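Local coordinates for putative agmatine deiminase (Streptococcus mutans, PDB 2EWO), which probably catalyses the hydrolysis of agmatine to N-carbamoylputrescine and ammonia, as a member of the guanidine-modifying enzyme superfamily, at residues C237-D242 / A253-L258; H272-T277 / S307-L312. All blocks are in the same frame, centred on the assembly; numbering follows the deposited sequence.

Contact 1: C237-D242 / A253-L258; sequences CIYTDD and AAYDFL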
loop_
_atom_site.group_PDB
_atom_site.type_symbol
_atom_site.label_atom_id
_atom_site.label_comp_id
_atom_site.label_asym_id
_atom_site.label_seq_id
_atom_site.Cartn_x
_atom_site.Cartn_y
_atom_site.Cartn_z
ATOM N N CYS A 237 -32.293 -2.549 -28.342
ATOM C CA CYS A 237 -31.290 -2.353 -29.370
ATOM C C CYS A 237 -31.238 -0.908 -29.825
ATOM O O CYS A 237 -32.271 -0.289 -30.071
ATOM C CB CYS A 237 -31.574 -3.259 -30.565
ATOM S SG CYS A 237 -30.240 -3.265 -31.770
ATOM N N ILE A 238 -30.030 -0.364 -29.922
ATOM C CA ILE A 238 -29.878 1.010 -30.372
ATOM C C ILE A 238 -30.240 1.083 -31.852
ATOM O O ILE A 238 -30.004 0.130 -32.597
ATOM C CB ILE A 238 -28.421 1.524 -30.192
ATOM C CG1 ILE A 238 -27.429 0.490 -30.728
ATOM C CG2 ILE A 238 -28.154 1.845 -28.729
ATOM C CD1 ILE A 238 -25.982 0.919 -30.619
ATOM N N TYR A 239 -30.832 2.199 -32.273
ATOM C CA TYR A 239 -31.199 2.377 -33.678
ATOM C C TYR A 239 -31.368 3.849 -34.070
ATOM O O TYR A 239 -32.150 4.589 -33.468
ATOM C CB TYR A 239 -32.474 1.584 -34.006
ATOM C CG TYR A 239 -32.828 1.572 -35.483
ATOM C CD1 TYR A 239 -32.298 0.595 -36.341
ATOM C CD2 TYR A 239 -33.668 2.547 -36.032
ATOM C CE1 TYR A 239 -32.592 0.588 -37.711
ATOM C CE2 TYR A 239 -33.970 2.552 -37.400
ATOM C CZ TYR A 239 -33.427 1.570 -38.232
ATOM O OH TYR A 239 -33.716 1.571 -39.580
ATOM N N THR A 240 -30.603 4.262 -35.077
ATOM C CA THR A 240 -30.653 5.630 -35.589
ATOM C C THR A 240 -30.728 5.560 -37.106
ATOM O O THR A 240 -30.323 4.564 -37.704
ATOM C CB THR A 240 -29.397 6.451 -35.181
ATOM O OG1 THR A 240 -29.498 7.778 -35.718
ATOM C CG2 THR A 240 -28.122 5.793 -35.700
ATOM N N ASP A 241 -31.255 6.607 -37.731
ATOM C CA ASP A 241 -31.364 6.623 -39.184
ATOM C C ASP A 241 -30.314 7.530 -39.795
ATOM O O ASP A 241 -30.084 7.512 -41.006
ATOM C CB ASP A 241 -32.770 7.057 -39.594
ATOM C CG ASP A 241 -33.787 5.946 -39.403
ATOM O OD1 ASP A 241 -33.720 4.950 -40.159
ATOM O OD2 ASP A 241 -34.641 6.058 -38.492
ATOM N N ASP A 242 -29.664 8.310 -38.938
ATOM C CA ASP A 242 -28.623 9.224 -39.377
ATOM C C ASP A 242 -27.491 8.433 -40.003
ATOM O O ASP A 242 -26.682 7.824 -39.303
ATOM C CB ASP A 242 -28.080 10.016 -38.199
ATOM C CG ASP A 242 -27.694 11.410 -38.587
ATOM O OD1 ASP A 242 -26.995 11.568 -39.622
ATOM O OD2 ASP A 242 -28.099 12.346 -37.857
ATOM N N ALA A 253 -26.950 -2.950 -38.527
ATOM C CA ALA A 253 -26.463 -4.306 -38.800
ATOM C C ALA A 253 -26.901 -5.239 -37.684
ATOM O O ALA A 253 -27.160 -6.426 -37.907
ATOM C CB ALA A 253 -24.944 -4.309 -38.904
ATOM N N ALA A 254 -26.974 -4.681 -36.480
ATOM C CA ALA A 254 -27.376 -5.430 -35.300
ATOM C C ALA A 254 -28.877 -5.638 -35.312
ATOM O O ALA A 254 -29.364 -6.747 -35.066
ATOM C CB ALA A 254 -26.972 -4.677 -34.045
ATOM N N TYR A 255 -29.603 -4.562 -35.608
ATOM C CA TYR A 255 -31.063 -4.588 -35.645
ATOM C C TYR A 255 -31.566 -5.620 -36.649
ATOM O O TYR A 255 -32.494 -6.384 -36.362
ATOM C CB TYR A 255 -31.599 -3.194 -35.990
ATOM C CG TYR A 255 -33.079 -3.028 -35.734
ATOM C CD1 TYR A 255 -34.015 -3.839 -36.381
ATOM C CD2 TYR A 255 -33.545 -2.055 -34.850
ATOM C CE1 TYR A 255 -35.377 -3.690 -36.157
ATOM C CE2 TYR A 255 -34.909 -1.894 -34.617
ATOM C CZ TYR A 255 -35.821 -2.720 -35.276
ATOM O OH TYR A 255 -37.177 -2.584 -35.069
ATOM N N ASP A 256 -30.943 -5.646 -37.822
ATOM C CA ASP A 256 -31.323 -6.591 -38.853
ATOM C C ASP A 256 -31.073 -8.016 -38.374
ATOM O O ASP A 256 -31.879 -8.916 -38.625
ATOM C CB ASP A 256 -30.541 -6.311 -40.135
ATOM C CG ASP A 256 -30.810 -4.918 -40.676
ATOM O OD1 ASP A 256 -32.005 -4.552 -40.793
ATOM O OD2 ASP A 256 -29.837 -4.190 -40.990
ATOM N N PHE A 257 -29.956 -8.211 -37.679
ATOM C CA PHE A 257 -29.602 -9.522 -37.156
ATOM C C PHE A 257 -30.575 -9.971 -36.075
ATOM O O PHE A 257 -31.043 -11.112 -36.069
ATOM C CB PHE A 257 -28.211 -9.495 -36.547
ATOM C CG PHE A 257 -27.855 -10.755 -35.826
ATOM C CD1 PHE A 257 -27.387 -11.856 -36.527
ATOM C CD2 PHE A 257 -27.990 -10.845 -34.441
ATOM C CE1 PHE A 257 -27.049 -13.035 -35.865
ATOM C CE2 PHE A 257 -27.657 -12.020 -33.764
ATOM C CZ PHE A 257 -27.183 -13.118 -34.478
ATOM N N LEU A 258 -30.849 -9.062 -35.146
ATOM C CA LEU A 258 -31.745 -9.324 -34.028
ATOM C C LEU A 258 -33.138 -9.715 -34.486
ATOM O O LEU A 258 -33.630 -10.808 -34.175
ATOM C CB LEU A 258 -31.828 -8.078 -33.145
ATOM C CG LEU A 258 -31.035 -8.085 -31.835
ATOM C CD1 LEU A 258 -29.635 -8.652 -32.061
ATOM C CD2 LEU A 258 -30.983 -6.660 -31.279
#
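C237 and Y239 pack against A254, Y255 and L258 in a side-chain contact without a hydrogen bond between the two segments. It joins the loop leaving strand 234-237 to helix 248-259, the next helix along the chain. The contact has two parts, a small apolar patch around C237 and a pair of tyrosine rings.

In the patch, the sulfur does much of the touching. C237 SG stands anti to the backbone N (chi1 -171°), and this brings it against the helix. C237 SG lies 3.5 Å from L258 CD2, and the same methyl also meets C237 CB. C237 SG is 4.2 Å from A254 CB and 4.4 Å from Y255 CB. The sulfur thus meets three side chains from two turns of the helix. C237, A254 and L258 are buried, while Y255 is partly exposed.

Y239 brings its ring to the helix two residues later. The Y239 and Y255 side chains cross at about a right angle. Their rings are oblique, with planes at 62° and centroids 4.8 Å apart. Each ring offers a carbon next to CG: Y239 CD1 approaches Y255 CD2 at 3.3 Å. The hydroxyl ends are not where the rings meet. Beyond Y239 the loop leaves the helix, and an ST turn forms where D242 N donates to T240 OG1 (3.3 Å).

Neighbouring strands and a loop residue touch both segments. V271 of strand 270-271 touches C237, Y255 and L258, so it packs on residues of both segments. K273 likewise touches both tyrosines. L258 also packs on V210 of strand 206-210. The contact therefore seats helix 248-259 beside the ends of strands 234-237 and 270-271.

Contact 2: H272-T277 / S307-L312; sequences HKMCVT and SYLNFL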
loop_
_atom_site.group_PDB
_atom_site.type_symbol
_atom_site.label_atom_id
_atom_site.label_comp_id
_atom_site.label_asym_id
_atom_site.label_seq_id
_atom_site.Cartn_x
_atom_site.Cartn_y
_atom_site.Cartn_z
ATOM N N HIS A 272 -36.782 -4.022 -29.826
ATOM C CA HIS A 272 -37.239 -2.672 -29.512
ATOM C C HIS A 272 -36.276 -1.651 -30.074
ATOM O O HIS A 272 -35.325 -2.003 -30.769
ATOM C CB HIS A 272 -37.385 -2.443 -28.010
ATOM C CG HIS A 272 -38.621 -3.044 -27.428
ATOM N ND1 HIS A 272 -39.205 -2.572 -26.273
ATOM C CD2 HIS A 272 -39.374 -4.095 -27.830
ATOM C CE1 HIS A 272 -40.265 -3.306 -25.987
ATOM N NE2 HIS A 272 -40.389 -4.236 -26.916
ATOM N N LYS A 273 -36.522 -0.384 -29.771
ATOM C CA LYS A 273 -35.658 0.655 -30.282
ATOM C C LYS A 273 -35.239 1.688 -29.252
ATOM O O LYS A 273 -36.072 2.370 -28.656
ATOM C CB LYS A 273 -36.315 1.359 -31.469
ATOM C CG LYS A 273 -36.217 0.603 -32.787
ATOM C CD LYS A 273 -36.649 1.502 -33.935
ATOM C CE LYS A 273 -36.606 0.796 -35.276
ATOM N NZ LYS A 273 -36.981 1.723 -36.386
HETATM N N MSE A 274 -33.930 1.790 -29.051
HETATM C CA MSE A 274 -33.352 2.754 -28.127
HETATM C C MSE A 274 -32.749 3.825 -29.030
HETATM O O MSE A 274 -32.511 3.575 -30.209
HETATM C CB MSE A 274 -32.252 2.081 -27.290
HETATM C CG MSE A 274 -31.646 2.951 -26.174
HETATM SE SE MSE A 274 -32.902 3.375 -24.712
HETATM C CE MSE A 274 -33.135 1.565 -24.018
ATOM N N CYS A 275 -32.510 5.018 -28.500
ATOM C CA CYS A 275 -31.923 6.072 -29.312
ATOM C C CYS A 275 -30.462 6.256 -28.936
ATOM O O CYS A 275 -30.003 5.756 -27.904
ATOM C CB CYS A 275 -32.659 7.389 -29.091
ATOM S SG CYS A 275 -32.366 8.105 -27.464
ATOM N N VAL A 276 -29.745 6.979 -29.789
ATOM C CA VAL A 276 -28.336 7.278 -29.575
ATOM C C VAL A 276 -28.181 8.790 -29.451
ATOM O O VAL A 276 -28.989 9.547 -29.993
ATOM C CB VAL A 276 -27.451 6.772 -30.757
ATOM C CG1 VAL A 276 -27.360 5.251 -30.736
ATOM C CG2 VAL A 276 -28.019 7.249 -32.086
ATOM N N THR A 277 -27.154 9.236 -28.736
ATOM C CA THR A 277 -26.930 10.669 -28.584
ATOM C C THR A 277 -26.813 11.320 -29.966
ATOM O O THR A 277 -26.560 10.640 -30.962
ATOM C CB THR A 277 -25.643 10.949 -27.771
ATOM O OG1 THR A 277 -24.560 10.176 -28.301
ATOM C CG2 THR A 277 -25.848 10.599 -26.313
ATOM N N SER A 307 -23.724 5.535 -24.690
ATOM C CA SER A 307 -24.868 4.726 -25.116
ATOM C C SER A 307 -25.951 4.635 -24.030
ATOM O O SER A 307 -25.646 4.452 -22.851
ATOM C CB SER A 307 -24.368 3.323 -25.494
ATOM O OG SER A 307 -25.399 2.496 -25.992
ATOM N N TYR A 308 -27.214 4.766 -24.435
ATOM C CA TYR A 308 -28.335 4.698 -23.495
ATOM C C TYR A 308 -28.680 3.236 -23.177
ATOM O O TYR A 308 -29.442 2.948 -22.255
ATOM C CB TYR A 308 -29.574 5.412 -24.073
ATOM C CG TYR A 308 -29.414 6.909 -24.271
ATOM C CD1 TYR A 308 -29.339 7.773 -23.178
ATOM C CD2 TYR A 308 -29.295 7.456 -25.554
ATOM C CE1 TYR A 308 -29.143 9.149 -23.354
ATOM C CE2 TYR A 308 -29.097 8.830 -25.746
ATOM C CZ TYR A 308 -29.019 9.671 -24.640
ATOM O OH TYR A 308 -28.802 11.023 -24.818
ATOM N N LEU A 309 -28.104 2.320 -23.947
ATOM C CA LEU A 309 -28.348 0.903 -23.754
ATOM C C LEU A 309 -27.630 0.439 -22.487
ATOM O O LEU A 309 -27.849 -0.675 -21.997
ATOM C CB LEU A 309 -27.853 0.131 -24.976
ATOM C CG LEU A 309 -28.589 -1.163 -25.341
ATOM C CD1 LEU A 309 -28.248 -2.266 -24.352
ATOM C CD2 LEU A 309 -30.093 -0.901 -25.378
ATOM N N ASN A 310 -26.775 1.307 -21.955
ATOM C CA ASN A 310 -26.018 1.023 -20.736
ATOM C C ASN A 310 -26.859 1.337 -19.506
ATOM O O ASN A 310 -26.544 2.243 -18.739
ATOM C CB ASN A 310 -24.728 1.863 -20.711
ATOM C CG ASN A 310 -23.553 1.157 -21.363
ATOM O OD1 ASN A 310 -22.842 0.379 -20.713
ATOM N ND2 ASN A 310 -23.352 1.412 -22.655
ATOM N N PHE A 311 -27.939 0.590 -19.332
ATOM C CA PHE A 311 -28.814 0.799 -18.185
ATOM C C PHE A 311 -28.878 -0.473 -17.318
ATOM O O PHE A 311 -28.695 -1.602 -17.807
ATOM C CB PHE A 311 -30.227 1.250 -18.657
ATOM C CG PHE A 311 -30.865 0.320 -19.663
ATOM C CD1 PHE A 311 -31.580 -0.794 -19.241
ATOM C CD2 PHE A 311 -30.675 0.512 -21.029
ATOM C CE1 PHE A 311 -32.087 -1.704 -20.156
ATOM C CE2 PHE A 311 -31.179 -0.397 -21.952
ATOM C CZ PHE A 311 -31.883 -1.507 -21.513
ATOM N N LEU A 312 -29.112 -0.282 -16.026
ATOM C CA LEU A 312 -29.191 -1.409 -15.114
ATOM C C LEU A 312 -30.658 -1.725 -14.852
ATOM O O LEU A 312 -31.478 -0.818 -14.691
ATOM C CB LEU A 312 -28.455 -1.092 -13.800
ATOM C CG LEU A 312 -28.094 -2.261 -12.860
ATOM C CD1 LEU A 312 -29.336 -2.803 -12.217
ATOM C CD2 LEU A 312 -27.373 -3.367 -13.636
#
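Y308 lies with its ring beside C275 and T277, while the M274 and Y308 side chains cross at about a right angle. This buried packing joins two loops of the α/β propeller (pentein) fold expected for this superfamily. Y308 belongs to a type I beta turn, S307 to N310. No hydrogen bond links the two segments.

The Y308 ring presents one edge to the backbone of 272-277. The carbonyl oxygen C275 O lies in the ring plane at that edge, 3.0 Å from Y308 CD2. The side chain of the same cysteine comes in at a slant. C275 SG is 4.4 Å from the Y308 ring centroid and 43° off the ring normal, an oblique sulfur-aromatic contact. With chi1 at 70°, C275 SG is placed beside the CD2-CE2 side of the Y308 ring.

M274, a selenomethionine, packs on Y308 CB, L309 and, past the turn, F311. M274 CG lies 3.8 Å from Y308 CB. M274 and F311 then reach toward each other tip to tip. The methyl M274 CE is 3.5 Å from F311 CE2 and 4.1 Å from L309 CD2. M274 thus meets three residues of the second loop, two aromatic and one aliphatic.

Helix 328-338 covers this region too, with V335 on M274 and A331 on Y308. Y308 OH has a hydrogen-bond partner in D328 OD1, at the start of that helix. Beside the same hydroxyl lies a methyl: T277 CG2 is 3.3 Å from Y308 OH.

In the fold
The two contacts are in series along the chain: contact 1 closes before contact 2 opens. Their centres are 11 Å apart, on the same side of the chain's centre. Contact 1 lies farther out, its centre about 20 Å from that of the chain, against 13 Å for contact 2. Backbone pairing joins them directly. M274 N probably bonds to C237 O (2.8 Å) and M274 O to Y239 N (3.0 Å). Segment 272-277 thus touches segments 237-242 and 307-312, and both it and Y308 pack on helix 328-338. All four segments belong to the same deiminase domain.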